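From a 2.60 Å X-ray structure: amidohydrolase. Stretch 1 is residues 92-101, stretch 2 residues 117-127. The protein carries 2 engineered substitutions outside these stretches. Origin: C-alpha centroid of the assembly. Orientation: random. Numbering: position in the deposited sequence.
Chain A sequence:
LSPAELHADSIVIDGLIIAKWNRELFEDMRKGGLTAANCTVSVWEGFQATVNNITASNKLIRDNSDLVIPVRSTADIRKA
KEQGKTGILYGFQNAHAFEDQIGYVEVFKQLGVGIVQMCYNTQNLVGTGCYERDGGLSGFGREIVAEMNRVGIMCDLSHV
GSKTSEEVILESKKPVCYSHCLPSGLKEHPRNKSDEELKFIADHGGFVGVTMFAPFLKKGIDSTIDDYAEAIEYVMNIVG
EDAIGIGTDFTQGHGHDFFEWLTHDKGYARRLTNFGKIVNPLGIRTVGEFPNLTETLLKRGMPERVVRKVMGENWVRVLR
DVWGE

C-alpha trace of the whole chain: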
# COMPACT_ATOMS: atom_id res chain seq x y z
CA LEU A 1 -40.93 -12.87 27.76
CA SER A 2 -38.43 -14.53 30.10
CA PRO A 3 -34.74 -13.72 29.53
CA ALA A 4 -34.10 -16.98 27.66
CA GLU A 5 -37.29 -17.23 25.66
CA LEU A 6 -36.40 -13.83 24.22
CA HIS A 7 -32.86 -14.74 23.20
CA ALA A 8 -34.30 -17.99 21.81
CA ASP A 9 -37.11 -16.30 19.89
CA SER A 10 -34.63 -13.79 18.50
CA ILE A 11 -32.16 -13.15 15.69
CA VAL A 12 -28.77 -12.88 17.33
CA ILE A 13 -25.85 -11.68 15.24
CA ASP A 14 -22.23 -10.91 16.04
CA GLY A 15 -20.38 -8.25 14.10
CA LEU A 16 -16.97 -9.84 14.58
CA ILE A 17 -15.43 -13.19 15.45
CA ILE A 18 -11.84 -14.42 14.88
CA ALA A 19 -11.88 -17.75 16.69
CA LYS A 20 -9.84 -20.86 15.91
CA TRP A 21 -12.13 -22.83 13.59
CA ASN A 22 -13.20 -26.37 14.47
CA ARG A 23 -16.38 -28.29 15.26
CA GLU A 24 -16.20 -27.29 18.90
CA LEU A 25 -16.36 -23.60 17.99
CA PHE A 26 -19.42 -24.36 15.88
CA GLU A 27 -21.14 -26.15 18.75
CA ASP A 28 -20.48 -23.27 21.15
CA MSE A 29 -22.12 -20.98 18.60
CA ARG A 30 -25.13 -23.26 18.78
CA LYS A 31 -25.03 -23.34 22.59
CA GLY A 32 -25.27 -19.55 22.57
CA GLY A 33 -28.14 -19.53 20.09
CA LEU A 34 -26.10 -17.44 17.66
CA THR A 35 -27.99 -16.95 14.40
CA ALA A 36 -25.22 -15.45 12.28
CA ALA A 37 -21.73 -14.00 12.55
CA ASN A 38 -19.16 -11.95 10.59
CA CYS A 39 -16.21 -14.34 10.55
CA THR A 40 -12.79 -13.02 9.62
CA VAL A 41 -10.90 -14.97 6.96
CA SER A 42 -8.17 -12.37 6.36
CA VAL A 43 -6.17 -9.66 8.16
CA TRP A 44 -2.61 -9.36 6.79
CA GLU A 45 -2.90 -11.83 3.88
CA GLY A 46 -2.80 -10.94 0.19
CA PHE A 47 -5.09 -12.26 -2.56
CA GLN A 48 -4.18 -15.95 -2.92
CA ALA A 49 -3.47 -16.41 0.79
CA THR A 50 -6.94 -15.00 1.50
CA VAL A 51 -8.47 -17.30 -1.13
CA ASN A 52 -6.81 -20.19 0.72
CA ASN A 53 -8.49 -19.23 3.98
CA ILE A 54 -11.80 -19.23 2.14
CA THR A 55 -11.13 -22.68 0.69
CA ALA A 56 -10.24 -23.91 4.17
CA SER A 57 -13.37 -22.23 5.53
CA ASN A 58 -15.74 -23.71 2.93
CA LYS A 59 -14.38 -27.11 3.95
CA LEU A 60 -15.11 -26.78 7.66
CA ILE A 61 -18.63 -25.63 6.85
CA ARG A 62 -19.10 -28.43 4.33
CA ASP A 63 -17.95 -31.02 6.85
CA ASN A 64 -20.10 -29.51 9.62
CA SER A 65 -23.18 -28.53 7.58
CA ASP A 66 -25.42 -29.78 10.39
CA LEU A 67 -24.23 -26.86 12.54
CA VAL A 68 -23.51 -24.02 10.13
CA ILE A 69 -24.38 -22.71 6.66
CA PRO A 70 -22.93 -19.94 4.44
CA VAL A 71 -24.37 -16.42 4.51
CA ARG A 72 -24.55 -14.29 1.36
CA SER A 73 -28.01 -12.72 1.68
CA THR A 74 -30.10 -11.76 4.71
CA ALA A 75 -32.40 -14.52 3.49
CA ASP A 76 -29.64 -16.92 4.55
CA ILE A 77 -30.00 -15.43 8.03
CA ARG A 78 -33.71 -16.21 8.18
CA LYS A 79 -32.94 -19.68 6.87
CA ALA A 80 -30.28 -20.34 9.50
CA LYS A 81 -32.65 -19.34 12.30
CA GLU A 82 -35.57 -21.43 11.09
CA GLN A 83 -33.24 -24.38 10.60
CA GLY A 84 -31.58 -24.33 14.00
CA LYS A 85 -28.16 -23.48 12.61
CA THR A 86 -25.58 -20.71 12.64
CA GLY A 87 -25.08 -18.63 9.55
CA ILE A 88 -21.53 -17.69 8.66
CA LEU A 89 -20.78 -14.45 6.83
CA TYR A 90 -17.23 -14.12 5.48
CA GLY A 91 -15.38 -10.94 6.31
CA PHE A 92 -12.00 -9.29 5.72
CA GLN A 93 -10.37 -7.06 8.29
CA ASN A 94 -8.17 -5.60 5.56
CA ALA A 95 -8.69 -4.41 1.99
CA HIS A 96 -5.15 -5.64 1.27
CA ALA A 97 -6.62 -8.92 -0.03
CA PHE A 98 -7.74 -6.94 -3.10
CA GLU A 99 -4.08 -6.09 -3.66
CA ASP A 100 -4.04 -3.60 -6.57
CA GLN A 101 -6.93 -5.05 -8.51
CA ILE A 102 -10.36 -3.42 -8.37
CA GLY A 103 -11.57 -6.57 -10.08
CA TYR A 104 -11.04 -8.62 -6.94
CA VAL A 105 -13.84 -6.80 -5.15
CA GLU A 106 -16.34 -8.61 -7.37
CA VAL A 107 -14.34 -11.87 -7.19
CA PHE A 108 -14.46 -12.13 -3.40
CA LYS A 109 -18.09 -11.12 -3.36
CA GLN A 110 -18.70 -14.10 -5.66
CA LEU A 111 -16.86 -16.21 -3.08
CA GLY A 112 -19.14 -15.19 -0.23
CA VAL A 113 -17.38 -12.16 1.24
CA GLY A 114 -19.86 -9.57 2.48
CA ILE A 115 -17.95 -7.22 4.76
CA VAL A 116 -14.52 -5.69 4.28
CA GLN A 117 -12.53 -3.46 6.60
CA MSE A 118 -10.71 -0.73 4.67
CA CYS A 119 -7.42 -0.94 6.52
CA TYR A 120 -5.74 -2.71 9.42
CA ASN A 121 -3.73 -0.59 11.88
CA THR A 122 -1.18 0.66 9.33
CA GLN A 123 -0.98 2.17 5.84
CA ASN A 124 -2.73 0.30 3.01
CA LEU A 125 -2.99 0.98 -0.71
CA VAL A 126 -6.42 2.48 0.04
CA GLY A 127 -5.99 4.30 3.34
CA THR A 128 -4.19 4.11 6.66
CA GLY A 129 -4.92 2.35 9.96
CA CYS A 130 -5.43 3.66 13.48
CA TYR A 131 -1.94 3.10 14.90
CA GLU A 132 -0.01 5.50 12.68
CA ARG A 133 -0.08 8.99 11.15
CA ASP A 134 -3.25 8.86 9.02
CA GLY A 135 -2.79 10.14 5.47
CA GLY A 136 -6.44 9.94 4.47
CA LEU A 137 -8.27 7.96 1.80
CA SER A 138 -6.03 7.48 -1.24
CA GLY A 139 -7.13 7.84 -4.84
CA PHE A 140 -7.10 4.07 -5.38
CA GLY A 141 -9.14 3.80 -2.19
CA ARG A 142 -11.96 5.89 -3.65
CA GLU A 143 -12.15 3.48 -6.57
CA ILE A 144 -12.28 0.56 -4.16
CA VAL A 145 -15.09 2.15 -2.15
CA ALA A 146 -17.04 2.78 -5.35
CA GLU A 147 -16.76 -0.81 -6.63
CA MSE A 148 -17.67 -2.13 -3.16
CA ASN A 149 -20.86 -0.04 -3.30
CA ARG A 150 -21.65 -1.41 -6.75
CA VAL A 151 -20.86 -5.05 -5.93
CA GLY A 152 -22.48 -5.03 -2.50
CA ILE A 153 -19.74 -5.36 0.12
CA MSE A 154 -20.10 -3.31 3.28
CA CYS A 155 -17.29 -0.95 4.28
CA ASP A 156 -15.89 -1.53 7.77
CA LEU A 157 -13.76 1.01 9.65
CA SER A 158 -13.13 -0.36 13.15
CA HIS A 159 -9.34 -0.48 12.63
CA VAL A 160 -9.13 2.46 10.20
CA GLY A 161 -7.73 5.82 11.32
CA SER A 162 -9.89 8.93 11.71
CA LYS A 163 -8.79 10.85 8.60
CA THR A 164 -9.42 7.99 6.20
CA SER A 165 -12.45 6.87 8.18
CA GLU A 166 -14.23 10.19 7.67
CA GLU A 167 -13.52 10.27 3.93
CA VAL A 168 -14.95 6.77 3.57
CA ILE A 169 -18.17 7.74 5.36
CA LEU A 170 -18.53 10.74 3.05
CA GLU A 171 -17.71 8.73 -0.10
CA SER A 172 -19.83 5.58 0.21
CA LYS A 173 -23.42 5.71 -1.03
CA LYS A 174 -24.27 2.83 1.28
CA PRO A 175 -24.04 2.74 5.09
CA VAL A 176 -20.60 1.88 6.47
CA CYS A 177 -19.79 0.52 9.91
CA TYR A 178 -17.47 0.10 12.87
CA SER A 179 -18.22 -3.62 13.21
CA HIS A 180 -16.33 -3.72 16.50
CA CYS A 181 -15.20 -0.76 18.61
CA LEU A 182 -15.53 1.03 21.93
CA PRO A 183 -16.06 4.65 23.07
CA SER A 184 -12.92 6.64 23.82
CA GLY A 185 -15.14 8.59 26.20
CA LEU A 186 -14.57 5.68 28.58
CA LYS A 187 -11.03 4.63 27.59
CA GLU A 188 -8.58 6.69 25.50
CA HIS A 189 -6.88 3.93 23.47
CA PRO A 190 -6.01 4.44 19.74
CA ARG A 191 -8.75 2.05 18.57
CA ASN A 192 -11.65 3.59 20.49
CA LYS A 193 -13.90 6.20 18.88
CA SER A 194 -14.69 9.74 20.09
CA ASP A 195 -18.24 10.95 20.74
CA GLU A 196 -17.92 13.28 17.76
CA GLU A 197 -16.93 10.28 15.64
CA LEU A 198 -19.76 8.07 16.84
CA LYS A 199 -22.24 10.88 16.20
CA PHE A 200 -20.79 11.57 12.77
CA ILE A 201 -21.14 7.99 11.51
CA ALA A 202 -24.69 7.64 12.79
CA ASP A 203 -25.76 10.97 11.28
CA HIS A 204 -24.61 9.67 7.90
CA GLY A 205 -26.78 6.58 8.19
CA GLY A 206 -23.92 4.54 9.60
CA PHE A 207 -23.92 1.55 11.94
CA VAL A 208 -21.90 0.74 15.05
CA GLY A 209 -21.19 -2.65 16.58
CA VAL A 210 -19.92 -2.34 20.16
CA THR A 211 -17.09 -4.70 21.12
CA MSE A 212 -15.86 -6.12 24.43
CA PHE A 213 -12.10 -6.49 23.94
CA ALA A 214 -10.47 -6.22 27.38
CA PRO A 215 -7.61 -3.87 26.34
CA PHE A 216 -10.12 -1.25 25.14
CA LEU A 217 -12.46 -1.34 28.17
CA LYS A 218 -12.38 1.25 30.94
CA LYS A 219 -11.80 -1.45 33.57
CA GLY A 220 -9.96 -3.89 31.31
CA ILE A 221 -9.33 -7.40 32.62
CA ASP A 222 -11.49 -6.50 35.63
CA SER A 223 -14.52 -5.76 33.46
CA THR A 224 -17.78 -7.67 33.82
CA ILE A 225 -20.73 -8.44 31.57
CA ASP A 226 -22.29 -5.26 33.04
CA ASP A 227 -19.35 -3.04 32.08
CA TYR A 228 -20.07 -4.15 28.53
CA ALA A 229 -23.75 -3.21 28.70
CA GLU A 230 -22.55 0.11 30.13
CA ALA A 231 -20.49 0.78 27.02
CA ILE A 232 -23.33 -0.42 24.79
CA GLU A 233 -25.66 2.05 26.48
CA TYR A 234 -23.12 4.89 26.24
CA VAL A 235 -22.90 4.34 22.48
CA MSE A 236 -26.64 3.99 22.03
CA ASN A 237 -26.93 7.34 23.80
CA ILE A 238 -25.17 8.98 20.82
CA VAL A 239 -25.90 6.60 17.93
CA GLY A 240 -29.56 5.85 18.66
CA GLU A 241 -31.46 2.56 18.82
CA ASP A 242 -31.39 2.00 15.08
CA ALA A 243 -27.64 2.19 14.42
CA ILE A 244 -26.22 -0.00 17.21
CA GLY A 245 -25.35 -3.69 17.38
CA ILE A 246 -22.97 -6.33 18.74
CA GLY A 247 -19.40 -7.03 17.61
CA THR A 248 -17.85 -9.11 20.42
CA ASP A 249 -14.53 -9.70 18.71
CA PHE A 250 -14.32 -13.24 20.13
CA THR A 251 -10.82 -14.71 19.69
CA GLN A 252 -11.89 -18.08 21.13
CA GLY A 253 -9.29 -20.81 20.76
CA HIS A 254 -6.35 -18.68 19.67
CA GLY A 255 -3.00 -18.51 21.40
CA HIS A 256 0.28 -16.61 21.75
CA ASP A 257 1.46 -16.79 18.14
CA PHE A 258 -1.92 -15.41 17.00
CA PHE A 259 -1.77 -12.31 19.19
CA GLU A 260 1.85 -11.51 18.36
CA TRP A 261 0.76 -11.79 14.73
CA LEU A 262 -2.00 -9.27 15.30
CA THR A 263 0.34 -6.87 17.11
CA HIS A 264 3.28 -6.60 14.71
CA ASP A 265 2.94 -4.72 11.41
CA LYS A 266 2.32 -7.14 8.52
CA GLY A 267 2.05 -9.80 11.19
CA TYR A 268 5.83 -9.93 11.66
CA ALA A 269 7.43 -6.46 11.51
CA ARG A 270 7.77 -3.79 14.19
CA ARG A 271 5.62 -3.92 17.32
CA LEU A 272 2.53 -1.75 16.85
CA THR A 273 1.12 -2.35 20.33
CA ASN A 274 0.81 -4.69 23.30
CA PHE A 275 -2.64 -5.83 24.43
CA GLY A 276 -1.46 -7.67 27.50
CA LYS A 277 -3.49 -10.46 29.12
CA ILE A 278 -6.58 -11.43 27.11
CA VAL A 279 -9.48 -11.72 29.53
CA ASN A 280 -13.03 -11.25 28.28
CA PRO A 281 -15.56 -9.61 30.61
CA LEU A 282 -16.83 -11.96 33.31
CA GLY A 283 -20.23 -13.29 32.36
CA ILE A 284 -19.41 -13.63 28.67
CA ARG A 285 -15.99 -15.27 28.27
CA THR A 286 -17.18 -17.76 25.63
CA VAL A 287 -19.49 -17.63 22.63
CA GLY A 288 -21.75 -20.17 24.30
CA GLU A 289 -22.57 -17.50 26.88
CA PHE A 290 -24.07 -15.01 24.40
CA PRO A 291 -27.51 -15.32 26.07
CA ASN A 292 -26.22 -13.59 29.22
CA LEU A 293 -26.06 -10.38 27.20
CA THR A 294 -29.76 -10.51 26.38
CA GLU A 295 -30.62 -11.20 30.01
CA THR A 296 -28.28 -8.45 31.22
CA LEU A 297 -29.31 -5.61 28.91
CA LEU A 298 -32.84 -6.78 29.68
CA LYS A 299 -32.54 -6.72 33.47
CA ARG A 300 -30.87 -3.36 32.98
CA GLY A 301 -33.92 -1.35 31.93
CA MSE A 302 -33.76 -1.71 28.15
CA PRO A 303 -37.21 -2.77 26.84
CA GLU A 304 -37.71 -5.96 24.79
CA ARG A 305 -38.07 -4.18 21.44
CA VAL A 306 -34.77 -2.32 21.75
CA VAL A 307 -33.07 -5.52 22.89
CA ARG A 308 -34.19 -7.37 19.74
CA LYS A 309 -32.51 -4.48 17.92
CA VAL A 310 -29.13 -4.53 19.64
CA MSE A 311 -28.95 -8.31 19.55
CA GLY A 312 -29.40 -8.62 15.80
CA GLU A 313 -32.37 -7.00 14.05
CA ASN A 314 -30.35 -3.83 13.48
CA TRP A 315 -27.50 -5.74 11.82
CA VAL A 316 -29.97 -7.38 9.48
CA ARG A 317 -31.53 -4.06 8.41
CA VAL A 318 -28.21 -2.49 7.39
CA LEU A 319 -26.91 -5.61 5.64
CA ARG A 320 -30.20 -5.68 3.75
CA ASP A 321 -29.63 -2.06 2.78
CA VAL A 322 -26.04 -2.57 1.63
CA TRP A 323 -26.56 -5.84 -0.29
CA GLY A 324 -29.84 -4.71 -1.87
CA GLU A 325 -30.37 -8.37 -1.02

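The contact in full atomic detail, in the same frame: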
# COMPACT_ATOMS: atom_id res chain seq x y z
N PHE A 92 -13.42 -9.61 5.80
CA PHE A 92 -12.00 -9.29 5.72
C PHE A 92 -11.76 -8.13 6.68
O PHE A 92 -12.58 -7.21 6.76
CB PHE A 92 -11.58 -8.79 4.33
CG PHE A 92 -11.67 -9.81 3.24
CD1 PHE A 92 -12.05 -11.12 3.51
CD2 PHE A 92 -11.33 -9.46 1.94
CE1 PHE A 92 -12.09 -12.06 2.49
CE2 PHE A 92 -11.36 -10.39 0.92
CZ PHE A 92 -11.74 -11.69 1.19
N GLN A 93 -10.66 -8.16 7.40
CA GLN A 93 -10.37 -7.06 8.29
C GLN A 93 -9.30 -6.19 7.63
O GLN A 93 -8.64 -5.37 8.27
CB GLN A 93 -9.91 -7.56 9.65
CG GLN A 93 -11.07 -8.01 10.53
CD GLN A 93 -10.80 -7.81 12.01
OE1 GLN A 93 -10.51 -6.70 12.46
NE2 GLN A 93 -10.90 -8.90 12.78
N ASN A 94 -9.14 -6.37 6.32
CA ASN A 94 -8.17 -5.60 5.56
C ASN A 94 -8.53 -5.63 4.08
O ASN A 94 -8.92 -6.67 3.55
CB ASN A 94 -6.77 -6.19 5.75
CG ASN A 94 -5.66 -5.21 5.41
OD1 ASN A 94 -5.85 -4.29 4.62
ND2 ASN A 94 -4.50 -5.41 6.01
N ALA A 95 -8.39 -4.49 3.41
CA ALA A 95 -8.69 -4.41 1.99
C ALA A 95 -7.48 -4.90 1.19
O ALA A 95 -7.54 -5.03 -0.03
CB ALA A 95 -9.00 -2.98 1.61
N HIS A 96 -6.39 -5.19 1.90
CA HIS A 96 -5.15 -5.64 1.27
C HIS A 96 -5.33 -6.89 0.40
O HIS A 96 -4.56 -7.10 -0.55
CB HIS A 96 -4.08 -5.89 2.33
CG HIS A 96 -2.74 -6.20 1.75
ND1 HIS A 96 -2.07 -5.34 0.90
CD2 HIS A 96 -1.94 -7.29 1.88
CE1 HIS A 96 -0.93 -5.89 0.53
NE2 HIS A 96 -0.83 -7.08 1.11
N ALA A 97 -6.33 -7.70 0.72
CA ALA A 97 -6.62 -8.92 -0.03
C ALA A 97 -6.94 -8.59 -1.49
O ALA A 97 -6.75 -9.44 -2.37
CB ALA A 97 -7.78 -9.65 0.60
N PHE A 98 -7.43 -7.38 -1.74
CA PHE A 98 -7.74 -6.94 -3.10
C PHE A 98 -6.45 -6.58 -3.83
O PHE A 98 -6.45 -6.39 -5.05
CB PHE A 98 -8.61 -5.68 -3.10
CG PHE A 98 -9.94 -5.83 -2.42
CD1 PHE A 98 -10.72 -6.96 -2.63
CD2 PHE A 98 -10.43 -4.81 -1.62
CE1 PHE A 98 -11.98 -7.06 -2.05
CE2 PHE A 98 -11.69 -4.89 -1.03
CZ PHE A 98 -12.46 -6.02 -1.25
N GLU A 99 -5.36 -6.48 -3.08
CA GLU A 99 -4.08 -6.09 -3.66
C GLU A 99 -4.26 -4.80 -4.48
O GLU A 99 -4.74 -3.80 -3.95
CB GLU A 99 -3.51 -7.24 -4.51
CG GLU A 99 -3.04 -8.42 -3.65
CD GLU A 99 -2.38 -9.55 -4.43
OE1 GLU A 99 -1.92 -10.52 -3.78
OE2 GLU A 99 -2.31 -9.48 -5.68
N ASP A 100 -3.88 -4.80 -5.76
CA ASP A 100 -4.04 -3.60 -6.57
C ASP A 100 -5.07 -3.78 -7.67
O ASP A 100 -5.12 -3.01 -8.63
CB ASP A 100 -2.71 -3.19 -7.19
CG ASP A 100 -2.17 -4.25 -8.13
OD1 ASP A 100 -1.23 -3.94 -8.89
OD2 ASP A 100 -2.67 -5.39 -8.09
N GLN A 101 -5.91 -4.78 -7.52
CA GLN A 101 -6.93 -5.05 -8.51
C GLN A 101 -8.31 -4.67 -7.99
O GLN A 101 -8.71 -5.12 -6.92
CB GLN A 101 -6.91 -6.54 -8.86
CG GLN A 101 -5.54 -7.01 -9.28
CD GLN A 101 -5.00 -6.22 -10.44
OE1 GLN A 101 -5.61 -6.18 -11.51
NE2 GLN A 101 -3.86 -5.58 -10.24
N GLN A 117 -13.08 -4.59 5.88
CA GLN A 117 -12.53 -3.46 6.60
C GLN A 117 -11.57 -2.80 5.62
O GLN A 117 -10.83 -3.48 4.91
CB GLN A 117 -11.78 -3.95 7.85
CG GLN A 117 -11.41 -2.84 8.81
CD GLN A 117 -10.91 -3.35 10.14
OE1 GLN A 117 -11.28 -2.83 11.19
NE2 GLN A 117 -10.05 -4.37 10.11
N MSE A 118 -11.57 -1.47 5.58
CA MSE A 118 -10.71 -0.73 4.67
C MSE A 118 -9.23 -0.91 4.92
O MSE A 118 -8.45 -1.13 4.00
CB MSE A 118 -11.07 0.76 4.70
CG MSE A 118 -11.55 1.31 3.37
SE MSE A 118 -12.89 0.17 2.57
CE MSE A 118 -14.10 0.13 4.06
N CYS A 119 -8.82 -0.81 6.18
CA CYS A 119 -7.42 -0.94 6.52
C CYS A 119 -7.27 -1.69 7.83
O CYS A 119 -8.26 -1.97 8.51
CB CYS A 119 -6.79 0.44 6.67
SG CYS A 119 -7.09 1.57 5.28
N TYR A 120 -6.02 -2.01 8.18
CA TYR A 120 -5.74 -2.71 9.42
C TYR A 120 -4.53 -2.14 10.15
O TYR A 120 -3.39 -2.52 9.86
CB TYR A 120 -5.52 -4.20 9.18
CG TYR A 120 -5.56 -5.00 10.46
CD1 TYR A 120 -6.78 -5.29 11.08
CD2 TYR A 120 -4.38 -5.41 11.08
CE1 TYR A 120 -6.83 -5.95 12.30
CE2 TYR A 120 -4.42 -6.08 12.31
CZ TYR A 120 -5.64 -6.34 12.91
OH TYR A 120 -5.69 -6.99 14.14
N ASN A 121 -4.77 -1.21 11.07
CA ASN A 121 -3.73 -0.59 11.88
C ASN A 121 -2.73 0.32 11.18
O ASN A 121 -2.46 1.42 11.66
CB ASN A 121 -2.94 -1.66 12.64
CG ASN A 121 -3.84 -2.59 13.43
OD1 ASN A 121 -5.04 -2.34 13.58
ND2 ASN A 121 -3.25 -3.68 13.95
N THR A 122 -2.18 -0.12 10.06
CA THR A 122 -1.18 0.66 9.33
C THR A 122 -1.58 1.04 7.91
O THR A 122 -2.67 0.70 7.45
CB THR A 122 0.16 -0.08 9.29
OG1 THR A 122 -0.07 -1.44 8.91
CG2 THR A 122 0.83 -0.05 10.66
N GLN A 123 -0.69 1.74 7.20
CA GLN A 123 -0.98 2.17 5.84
C GLN A 123 -1.23 1.04 4.84
O GLN A 123 -0.50 0.06 4.79
CB GLN A 123 0.13 3.09 5.33
CG GLN A 123 -0.13 3.70 3.97
CD GLN A 123 0.80 4.86 3.66
OE1 GLN A 123 0.76 5.89 4.33
NE2 GLN A 123 1.65 4.70 2.65
N ASN A 124 -2.27 1.24 4.04
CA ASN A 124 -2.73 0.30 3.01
C ASN A 124 -2.45 0.92 1.65
O ASN A 124 -1.66 1.85 1.53
CB ASN A 124 -4.25 0.14 3.15
CG ASN A 124 -4.68 -1.29 3.24
OD1 ASN A 124 -5.85 -1.59 3.45
ND2 ASN A 124 -3.72 -2.20 3.07
N LEU A 125 -3.11 0.39 0.62
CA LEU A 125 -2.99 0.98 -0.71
C LEU A 125 -4.21 1.90 -0.81
O LEU A 125 -4.24 2.81 -1.64
CB LEU A 125 -3.09 -0.08 -1.83
CG LEU A 125 -1.92 -1.00 -2.15
CD1 LEU A 125 -2.27 -1.85 -3.36
CD2 LEU A 125 -0.66 -0.21 -2.43
N VAL A 126 -5.20 1.67 0.06
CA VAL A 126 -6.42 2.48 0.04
C VAL A 126 -6.50 3.58 1.10
O VAL A 126 -7.05 4.65 0.85
CB VAL A 126 -7.68 1.59 0.14
CG1 VAL A 126 -7.57 0.44 -0.86
CG2 VAL A 126 -7.84 1.05 1.54
N GLY A 127 -5.97 3.31 2.28
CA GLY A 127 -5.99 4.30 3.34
C GLY A 127 -4.95 3.96 4.38
O GLY A 127 -3.96 3.29 4.07

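What ties the two backbones together where the stretches run closest? The amide of Gln 117 donates to the carbonyl of Phe 92, with Gln 117 N 2.8 Å from Phe 92 O and a nearly straight approach, so both groups are satisfied by one good bond. Farther along, Ala 95 N has two carbonyls in reach. Gln 117 O is the nearer, 3.0 Å from Ala 95 N, but it lies at a poor angle and is not a hydrogen-bond partner. The amide bonds instead, weakly, to the next carbonyl, Met 118 O, 3.4 Å from Ala 95 N. Proximity alone would therefore pick the wrong acceptor.

How does the side chain of Gln 117 add to this? Its CB points toward stretch 1, and its extended chain carries the amide to Gln 93. There Gln 117 NE2 lies 2.5 Å from Gln 93 O, a short hydrogen bond, and makes a weak second one to the side chain, with Gln 93 OE1 3.3 Å from Gln 117 NE2. One amide group thus serves both the backbone and the side chain of a single residue. The remaining amide atoms, Gln 117 OE1 and Gln 93 NE2, are hydrogen-bonded elsewhere in the structure. Gln 93 O also comes within 3.4 Å of Cys 119 O, but both are acceptors and no bond joins them; Tyr 120 packs beside the same carbonyl, its CD1 3.4 Å from Gln 93 O.

What occupies the side chain of Asn 94? Its OD1 accepts from the backbone two residues on, with His 96 N 2.9 Å from Asn 94 OD1, bonding to a residue of the short 3-10 segment, while its ND2 is satisfied elsewhere in the structure. Although CA-to-CB points away from stretch 2, the end of the side chain comes nearer, and ND2 of Asn 94 lies 3.5 Å from CB of Tyr 120. Asn 124 also brings its side chain close to Asn 94, but its amide is probably turned over in the model, so its polar partners remain open.

Where does the contact turn apolar? The methyl of Ala 95 points toward stretch 2 and meets Val 126, with Ala 95 CB 4.2 Å from Val 126 CG2. Leu 125 reaches the type II' turn from Phe 98 to Gln 101: its CD1 sits 3.2 Å from Glu 99 O and 4.1 Å from Asp 100 CB. That turn holds itself with its own backbone bond, Gln 101 N to Phe 98 O at 3.0 Å, and Leu 125 adds packing without a donor.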